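Local coordinates for protein putative endo-1,4-beta-xylanase (PDB 5MSX) that probably hydrolyses O-glycosidic bonds as a family 43 arabinofuranosidase in the breakdown of the plant pectin rhamnogalacturonan II by a gut bacterium, at residues C[191-195]-C[225-229]; C[204-208]-C[269-273]. All coordinates share one frame; numbering follows the deposited sequence.

Contact 1 of 2, residues C[191-195]-C[225-229]; sequences ISTPR and YAYVM. With EDO (1,2-ethanediol), chain Z.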
ATOM      1  N   ILE C 191       2.886   6.621 -26.435  1.00 22.27           N
ATOM      2  CA  ILE C 191       2.208   5.568 -27.180  1.00 21.03           C
ATOM      3  C   ILE C 191       2.147   5.973 -28.635  1.00 22.40           C
ATOM      4  O   ILE C 191       1.807   7.125 -28.961  1.00 22.97           O
ATOM      5  CB  ILE C 191       0.778   5.316 -26.663  1.00 20.23           C
ATOM      6  CG1 ILE C 191       0.835   4.685 -25.270  1.00 21.47           C
ATOM      7  CG2 ILE C 191      -0.006   4.405 -27.609  1.00 19.51           C
ATOM      8  CD1 ILE C 191      -0.330   5.089 -24.396  1.00 23.28           C
ATOM      9  N   SER C 192       2.448   5.013 -29.493  1.00 21.90           N
ATOM     10  CA  SER C 192       2.378   5.187 -30.932  1.00 24.27           C
ATOM     11  C   SER C 192       0.939   4.940 -31.460  1.00 23.94           C
ATOM     12  O   SER C 192       0.330   3.918 -31.152  1.00 23.51           O
ATOM     13  CB  SER C 192       3.339   4.207 -31.598  1.00 24.38           C
ATOM     14  OG  SER C 192       3.210   4.303 -32.992  1.00 29.29           O
ATOM     15  N   THR C 193       0.409   5.889 -32.236  1.00 23.07           N
ATOM     16  CA  THR C 193      -0.923   5.765 -32.833  1.00 24.38           C
ATOM     17  C   THR C 193      -0.888   6.219 -34.310  1.00 24.94           C
ATOM     18  O   THR C 193      -0.061   7.047 -34.670  1.00 22.81           O
ATOM     19  CB  THR C 193      -1.959   6.631 -32.059  1.00 24.02           C
ATOM     20  OG1 THR C 193      -1.637   8.016 -32.201  1.00 24.13           O
ATOM     21  CG2 THR C 193      -2.029   6.274 -30.544  1.00 21.66           C
ATOM     22  N   PRO C 194      -1.800   5.708 -35.156  1.00 25.23           N
ATOM     23  CA  PRO C 194      -1.772   6.152 -36.553  1.00 26.67           C
ATOM     24  C   PRO C 194      -2.325   7.560 -36.792  1.00 29.32           C
ATOM     25  O   PRO C 194      -2.020   8.166 -37.814  1.00 28.73           O
ATOM     26  CB  PRO C 194      -2.637   5.100 -37.269  1.00 26.09           C
ATOM     27  CG  PRO C 194      -3.525   4.588 -36.222  1.00 25.02           C
ATOM     28  CD  PRO C 194      -2.692   4.555 -34.981  1.00 25.35           C
ATOM     29  N   ARG C 195      -3.127   8.074 -35.862  1.00 31.72           N
ATOM     30  CA  ARG C 195      -3.579   9.471 -35.917  1.00 33.48           C
ATOM     31  C   ARG C 195      -2.724  10.314 -34.993  1.00 32.26           C
ATOM     32  O   ARG C 195      -2.619  10.014 -33.805  1.00 34.00           O
ATOM     33  CB  ARG C 195      -5.075   9.533 -35.616  1.00 33.00           C
ATOM     34  CG  ARG C 195      -5.824   8.825 -36.743  1.00 34.91           C
ATOM     35  CD  ARG C 195      -7.271   8.587 -36.463  1.00 34.98           C
ATOM     36  NE  ARG C 195      -7.842   7.550 -37.328  1.00 36.93           N
ATOM     37  CZ  ARG C 195      -8.152   7.684 -38.620  1.00 35.28           C
ATOM     38  NH1 ARG C 195      -7.971   8.833 -39.275  1.00 36.23           N
ATOM     39  NH2 ARG C 195      -8.677   6.651 -39.266  1.00 32.72           N
ATOM     40  N   TYR C 225     -13.040  10.180 -30.717  1.00 14.76           N
ATOM     41  CA  TYR C 225     -12.199   9.168 -30.060  1.00 13.98           C
ATOM     42  C   TYR C 225     -11.731   8.189 -31.119  1.00 14.24           C
ATOM     43  O   TYR C 225     -12.508   7.716 -31.970  1.00 13.20           O
ATOM     44  CB  TYR C 225     -12.934   8.440 -28.920  1.00 13.13           C
ATOM     45  CG  TYR C 225     -12.698   8.970 -27.532  1.00 12.53           C
ATOM     46  CD1 TYR C 225     -11.513   8.709 -26.863  1.00 12.78           C
ATOM     47  CD2 TYR C 225     -13.663   9.750 -26.867  1.00 12.92           C
ATOM     48  CE1 TYR C 225     -11.279   9.189 -25.573  1.00 12.54           C
ATOM     49  CE2 TYR C 225     -13.439  10.240 -25.578  1.00 12.11           C
ATOM     50  CZ  TYR C 225     -12.236   9.937 -24.926  1.00 12.92           C
ATOM     51  OH  TYR C 225     -11.974  10.403 -23.647  1.00 11.53           O
ATOM     52  N   ALA C 226     -10.436   7.888 -31.034  1.00 14.38           N
ATOM     53  CA  ALA C 226      -9.804   6.814 -31.780  1.00 15.04           C
ATOM     54  C   ALA C 226      -9.190   5.844 -30.785  1.00 15.33           C
ATOM     55  O   ALA C 226      -9.204   6.104 -29.564  1.00 15.58           O
ATOM     56  CB  ALA C 226      -8.755   7.385 -32.707  1.00 15.24           C
ATOM     57  N   TYR C 227      -8.680   4.708 -31.265  1.00 14.90           N
ATOM     58  CA  TYR C 227      -8.077   3.732 -30.357  1.00 15.10           C
ATOM     59  C   TYR C 227      -7.069   2.822 -31.049  1.00 15.11           C
ATOM     60  O   TYR C 227      -7.003   2.762 -32.266  1.00 14.06           O
ATOM     61  CB  TYR C 227      -9.133   2.888 -29.613  1.00 15.03           C
ATOM     62  CG  TYR C 227      -9.620   1.710 -30.388  1.00 15.87           C
ATOM     63  CD1 TYR C 227     -10.414   1.880 -31.517  1.00 15.67           C
ATOM     64  CD2 TYR C 227      -9.285   0.405 -30.019  1.00 16.50           C
ATOM     65  CE1 TYR C 227     -10.887   0.804 -32.243  1.00 16.45           C
ATOM     66  CE2 TYR C 227      -9.744  -0.682 -30.758  1.00 16.32           C
ATOM     67  CZ  TYR C 227     -10.557  -0.470 -31.864  1.00 17.39           C
ATOM     68  OH  TYR C 227     -11.040  -1.539 -32.604  1.00 17.65           O
ATOM     69  N   VAL C 228      -6.251   2.203 -30.200  1.00 15.55           N
ATOM     70  CA  VAL C 228      -5.331   1.131 -30.518  1.00 16.33           C
ATOM     71  C   VAL C 228      -5.450   0.020 -29.460  1.00 17.92           C
ATOM     72  O   VAL C 228      -6.039   0.218 -28.374  1.00 17.68           O
ATOM     73  CB  VAL C 228      -3.858   1.631 -30.599  1.00 16.08           C
ATOM     74  CG1 VAL C 228      -3.702   2.607 -31.744  1.00 16.48           C
ATOM     75  CG2 VAL C 228      -3.368   2.280 -29.300  1.00 16.01           C
ATOM     76  N   MET C 229      -4.911  -1.148 -29.789  1.00 20.43           N
ATOM     77  CA  MET C 229      -5.045  -2.362 -28.953  1.00 22.92           C
ATOM     78  C   MET C 229      -3.713  -3.042 -28.780  1.00 23.59           C
ATOM     79  O   MET C 229      -2.888  -3.008 -29.693  1.00 21.98           O
ATOM     80  CB  MET C 229      -5.910  -3.399 -29.630  1.00 24.76           C
ATOM     81  CG  MET C 229      -7.364  -3.107 -29.633  1.00 27.36           C
ATOM     82  SD  MET C 229      -8.187  -4.275 -30.743  1.00 30.20           S
ATOM     83  CE  MET C 229      -7.518  -3.892 -32.335  1.00 32.45           C
TER
HETATM   84  C1  EDO Z 508       1.341   2.098 -35.014  1.00 44.07           C
HETATM   85  O1  EDO Z 508       0.818   3.432 -35.082  1.00 44.66           O
HETATM   86  C2  EDO Z 508       0.445   1.236 -34.130  1.00 43.95           C
HETATM   87  O2  EDO Z 508       0.517   1.674 -32.762  1.00 41.57           O
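Val228 and Pro194 form the closest approach between segments 191-195 and 225-229. The two side chains slide past each other in opposite directions, the proline meeting CG1 of the valine with its ring carbon CD at 3.9 Å. With chi1 at -65°, Val228 sets CG1 beside its backbone N and CG2 between that nitrogen and the carbonyl carbon, and the two methyls serve different neighbours. CG1 of Val228 also comes within 4.2 Å of Thr193 CG2, whereas its CG2 looks back along the loop to Ile191 CG2 at 4.3 Å. At the other end, the aliphatic part of Arg195 crosses to the strand, its CD lying 4.2 Å from Ala226 CB; the charged tip continues past to a salt bridge with Asp244.

The polar groups find their partners within the loop or in neighbouring strands and loops, not across the contact. The hydroxyl OG1 of Thr193 donates to the carbonyl O of Arg195 over 2.7 Å, approaching from 35° above the carbonyl plane and tying the bend around Pro194. The same OG1 is hydrogen-bonded to NE of Arg172, whose backbone also bonds that of Ile191, so the loop stays attached to the sheet it has just left. An ethanediol molecule, probably from the crystallisation liquor, sits beside Ser192 and Pro194, which are exposed: its O2 donates to Ser192 O at 2.8 Å, and its O1 makes a weak bond with Ser192 OG.

The Thr193-Arg195 bond and Arg172 probably hold the shape of the bend. The linker between two successive blades of the five-bladed propeller known for family 43 is thus packed on the later one through a modest interface of 169 Å², whose apolar contacts give close fit but little directional hold.

Contact 2 of 2, residues C[204-208]-C[269-273]; sequences FFKRK and TDNYY. With EDO (1,2-ethanediol), chain B.
Arg207 grips Asp270 side-on in a bidentate salt bridge, one nitrogen to each carboxylate oxygen. Arg207 NH2 donates to Asp270 OD2 over 3.0 Å with an N-H...O angle of 155°, and Arg207 NE reaches Asp270 OD1 at 3.2 Å along a more bent path. Both oxygens use their syn lone pairs, yet the guanidinium and carboxylate planes are 28° apart, so the pair is twisted rather than coplanar. The arginine can span the gap because its chain is extended from CG to NE, with CG anti to the backbone N. Lys208 CE sits on one side of the guanidinium plane, toward its rim, and Lys208 NZ, 4.2 Å from Asp270 OD2, probably adds a weaker attraction to the carboxylate.

Next to this bridge lies Tyr272. Its CE1 lies 3.7 Å from Arg207 CD and its hydroxyl OH 3.7 Å from Arg207 CB, so the phenol crosses the arginine's methylenes at a slant, with CE1 at the edge of the guanidinium. Tyr272 CE2 lies 4.0 Å from Phe205 CD2; the two rings are inclined by 38°, neither stacked nor edge-to-face. Phe295 joins the cluster, with a cation-pi contact to Arg207 and an edge-to-face one to Tyr272, while Tyr212 stacks on Phe205.

Away from this interface, an ethanediol probably carried over from crystallisation accepts from Tyr273 OH and donates to Asn271 OD1. A surface salt bridge beside an aromatic cluster here joins the first strand of one antiparallel sheet to segment 269-273, which leads into the following sheet, consistent with the blade-to-blade packing of a family 43 beta-propeller.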
ATOM      1  N   PHE C 204      -8.355   3.917 -20.698  1.00 14.32           N
ATOM      2  CA  PHE C 204      -7.650   2.636 -20.795  1.00 14.92           C
ATOM      3  C   PHE C 204      -8.402   1.576 -20.010  1.00 15.27           C
ATOM      4  O   PHE C 204      -8.844   1.809 -18.860  1.00 14.09           O
ATOM      5  CB  PHE C 204      -6.215   2.746 -20.264  1.00 14.92           C
ATOM      6  CG  PHE C 204      -5.399   1.517 -20.503  1.00 16.41           C
ATOM      7  CD1 PHE C 204      -5.421   0.467 -19.589  1.00 17.10           C
ATOM      8  CD2 PHE C 204      -4.620   1.390 -21.652  1.00 16.11           C
ATOM      9  CE1 PHE C 204      -4.679  -0.683 -19.809  1.00 16.97           C
ATOM     10  CE2 PHE C 204      -3.890   0.247 -21.883  1.00 17.49           C
ATOM     11  CZ  PHE C 204      -3.911  -0.800 -20.949  1.00 17.44           C
ATOM     12  N   PHE C 205      -8.545   0.409 -20.631  1.00 15.99           N
ATOM     13  CA  PHE C 205      -9.122  -0.753 -19.967  1.00 15.61           C
ATOM     14  C   PHE C 205      -8.663  -2.065 -20.615  1.00 16.60           C
ATOM     15  O   PHE C 205      -8.163  -2.096 -21.761  1.00 16.01           O
ATOM     16  CB  PHE C 205     -10.645  -0.677 -19.905  1.00 15.57           C
ATOM     17  CG  PHE C 205     -11.302  -0.739 -21.241  1.00 16.09           C
ATOM     18  CD1 PHE C 205     -11.484   0.421 -21.988  1.00 15.92           C
ATOM     19  CD2 PHE C 205     -11.734  -1.954 -21.777  1.00 15.63           C
ATOM     20  CE1 PHE C 205     -12.093   0.355 -23.247  1.00 16.54           C
ATOM     21  CE2 PHE C 205     -12.306  -2.005 -23.051  1.00 15.30           C
ATOM     22  CZ  PHE C 205     -12.471  -0.857 -23.776  1.00 15.56           C
ATOM     23  N   LYS C 206      -8.859  -3.143 -19.859  1.00 17.06           N
ATOM     24  CA  LYS C 206      -8.485  -4.478 -20.268  1.00 18.57           C
ATOM     25  C   LYS C 206      -9.755  -5.331 -20.341  1.00 19.40           C
ATOM     26  O   LYS C 206     -10.509  -5.363 -19.387  1.00 20.25           O
ATOM     27  CB  LYS C 206      -7.530  -5.094 -19.254  1.00 18.27           C
ATOM     28  CG  LYS C 206      -6.963  -6.449 -19.672  1.00 19.98           C
ATOM     29  CD  LYS C 206      -6.095  -7.045 -18.571  1.00 20.52           C
ATOM     30  CE  LYS C 206      -5.170  -8.142 -19.094  1.00 20.37           C
ATOM     31  NZ  LYS C 206      -4.306  -8.523 -17.955  1.00 20.92           N
ATOM     32  N   ARG C 207      -9.962  -6.042 -21.448  1.00 19.33           N
ATOM     33  CA  ARG C 207     -11.084  -6.966 -21.569  1.00 20.47           C
ATOM     34  C   ARG C 207     -10.655  -8.260 -22.269  1.00 20.43           C
ATOM     35  O   ARG C 207     -10.141  -8.210 -23.394  1.00 18.24           O
ATOM     36  CB  ARG C 207     -12.226  -6.315 -22.347  1.00 21.40           C
ATOM     37  CG  ARG C 207     -13.393  -7.260 -22.674  1.00 21.12           C
ATOM     38  CD  ARG C 207     -14.490  -6.521 -23.398  1.00 20.96           C
ATOM     39  NE  ARG C 207     -15.655  -7.343 -23.751  1.00 20.77           N
ATOM     40  CZ  ARG C 207     -15.721  -8.158 -24.809  1.00 22.10           C
ATOM     41  NH1 ARG C 207     -14.682  -8.357 -25.627  1.00 20.57           N
ATOM     42  NH2 ARG C 207     -16.852  -8.801 -25.047  1.00 21.33           N
ATOM     43  N   LYS C 208     -10.874  -9.402 -21.602  1.00 22.74           N
ATOM     44  CA  LYS C 208     -10.550 -10.734 -22.161  1.00 23.29           C
ATOM     45  C   LYS C 208      -9.136 -10.809 -22.711  1.00 22.87           C
ATOM     46  O   LYS C 208      -8.925 -11.204 -23.843  1.00 24.22           O
ATOM     47  CB  LYS C 208     -11.572 -11.114 -23.243  1.00 26.41           C
ATOM     48  CG  LYS C 208     -12.970 -11.240 -22.672  1.00 28.63           C
ATOM     49  CD  LYS C 208     -14.014 -11.570 -23.712  1.00 32.56           C
ATOM     50  CE  LYS C 208     -15.370 -11.690 -23.027  1.00 36.58           C
ATOM     51  NZ  LYS C 208     -16.388 -12.380 -23.868  1.00 39.82           N
ATOM     52  N   THR C 269     -20.519  -7.883 -14.802  1.00 35.82           N
ATOM     53  CA  THR C 269     -21.164  -7.989 -16.134  1.00 32.91           C
ATOM     54  C   THR C 269     -20.147  -7.834 -17.261  1.00 31.91           C
ATOM     55  O   THR C 269     -19.029  -7.357 -17.038  1.00 34.87           O
ATOM     56  CB  THR C 269     -22.265  -6.934 -16.357  1.00 34.94           C
ATOM     57  OG1 THR C 269     -21.677  -5.625 -16.539  1.00 32.28           O
ATOM     58  CG2 THR C 269     -23.253  -6.914 -15.181  1.00 33.72           C
ATOM     59  N   ASP C 270     -20.543  -8.224 -18.471  1.00 28.96           N
ATOM     60  CA  ASP C 270     -19.787  -7.886 -19.689  1.00 27.80           C
ATOM     61  C   ASP C 270     -20.489  -6.778 -20.493  1.00 26.36           C
ATOM     62  O   ASP C 270     -20.334  -6.698 -21.710  1.00 26.73           O
ATOM     63  CB  ASP C 270     -19.602  -9.128 -20.574  1.00 28.78           C
ATOM     64  CG  ASP C 270     -18.577  -8.905 -21.712  1.00 30.27           C
ATOM     65  OD1 ASP C 270     -17.452  -8.462 -21.415  1.00 33.96           O
ATOM     66  OD2 ASP C 270     -18.885  -9.174 -22.901  1.00 30.70           O
ATOM     67  N   ASN C 271     -21.270  -5.930 -19.825  1.00 24.32           N
ATOM     68  CA  ASN C 271     -21.997  -4.882 -20.517  1.00 24.39           C
ATOM     69  C   ASN C 271     -21.150  -3.656 -20.380  1.00 21.73           C
ATOM     70  O   ASN C 271     -21.003  -3.137 -19.275  1.00 21.19           O
ATOM     71  CB  ASN C 271     -23.383  -4.673 -19.907  1.00 25.93           C
ATOM     72  CG  ASN C 271     -24.213  -5.944 -19.905  1.00 28.79           C
ATOM     73  OD1 ASN C 271     -24.882  -6.249 -18.917  1.00 33.23           O
ATOM     74  ND2 ASN C 271     -24.166  -6.698 -21.001  1.00 27.98           N
ATOM     75  N   TYR C 272     -20.535  -3.233 -21.479  1.00 19.71           N
ATOM     76  CA  TYR C 272     -19.706  -2.027 -21.456  1.00 18.89           C
ATOM     77  C   TYR C 272     -20.520  -0.834 -21.981  1.00 17.80           C
ATOM     78  O   TYR C 272     -21.420  -1.001 -22.814  1.00 15.89           O
ATOM     79  CB  TYR C 272     -18.436  -2.236 -22.284  1.00 18.62           C
ATOM     80  CG  TYR C 272     -17.396  -3.055 -21.593  1.00 18.51           C
ATOM     81  CD1 TYR C 272     -17.585  -4.420 -21.376  1.00 18.97           C
ATOM     82  CD2 TYR C 272     -16.239  -2.472 -21.095  1.00 18.29           C
ATOM     83  CE1 TYR C 272     -16.629  -5.185 -20.726  1.00 18.23           C
ATOM     84  CE2 TYR C 272     -15.283  -3.230 -20.436  1.00 17.86           C
ATOM     85  CZ  TYR C 272     -15.486  -4.574 -20.254  1.00 17.99           C
ATOM     86  OH  TYR C 272     -14.549  -5.321 -19.591  1.00 19.27           O
ATOM     87  N   TYR C 273     -20.186   0.345 -21.450  1.00 17.71           N
ATOM     88  CA  TYR C 273     -20.803   1.628 -21.797  1.00 17.91           C
ATOM     89  C   TYR C 273     -19.715   2.668 -22.042  1.00 17.20           C
ATOM     90  O   TYR C 273     -18.643   2.604 -21.458  1.00 16.72           O
ATOM     91  CB  TYR C 273     -21.735   2.110 -20.663  1.00 19.03           C
ATOM     92  CG  TYR C 273     -22.861   1.143 -20.438  1.00 20.78           C
ATOM     93  CD1 TYR C 273     -24.039   1.207 -21.188  1.00 21.37           C
ATOM     94  CD2 TYR C 273     -22.709   0.101 -19.536  1.00 22.79           C
ATOM     95  CE1 TYR C 273     -25.053   0.270 -21.005  1.00 22.85           C
ATOM     96  CE2 TYR C 273     -23.717  -0.829 -19.332  1.00 23.84           C
ATOM     97  CZ  TYR C 273     -24.875  -0.745 -20.069  1.00 23.79           C
ATOM     98  OH  TYR C 273     -25.829  -1.709 -19.859  1.00 27.20           O
TER
HETATM   99  C1  EDO B 513     -27.176  -4.261 -16.093  1.00 52.58           C
HETATM  100  O1  EDO B 513     -26.019  -3.640 -15.491  1.00 49.67           O
HETATM  101  C2  EDO B 513     -27.236  -3.886 -17.573  1.00 50.53           C
HETATM  102  O2  EDO B 513     -25.898  -3.643 -18.063  1.00 46.25           O

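How the contacts relate
From the N terminus the chain leaves strand 187-190 through 191-195, enters the next sheet as strand 203-207, and returns in 225-229, where contact 1 closes a loop of 29 intervening residues. Contact 2 opens inside that loop, at 204-208, and closes beyond it at 269-273, so the two cross along the sequence. Both reach the sheet of strands 203-207, 210-217, 224-230 and 245-247: contact 1 fastens to it the linker from the preceding sheet, and contact 2 ties it to the following one. Their centres lie 18 Å apart and their nearest atoms about 6 Å, without touching.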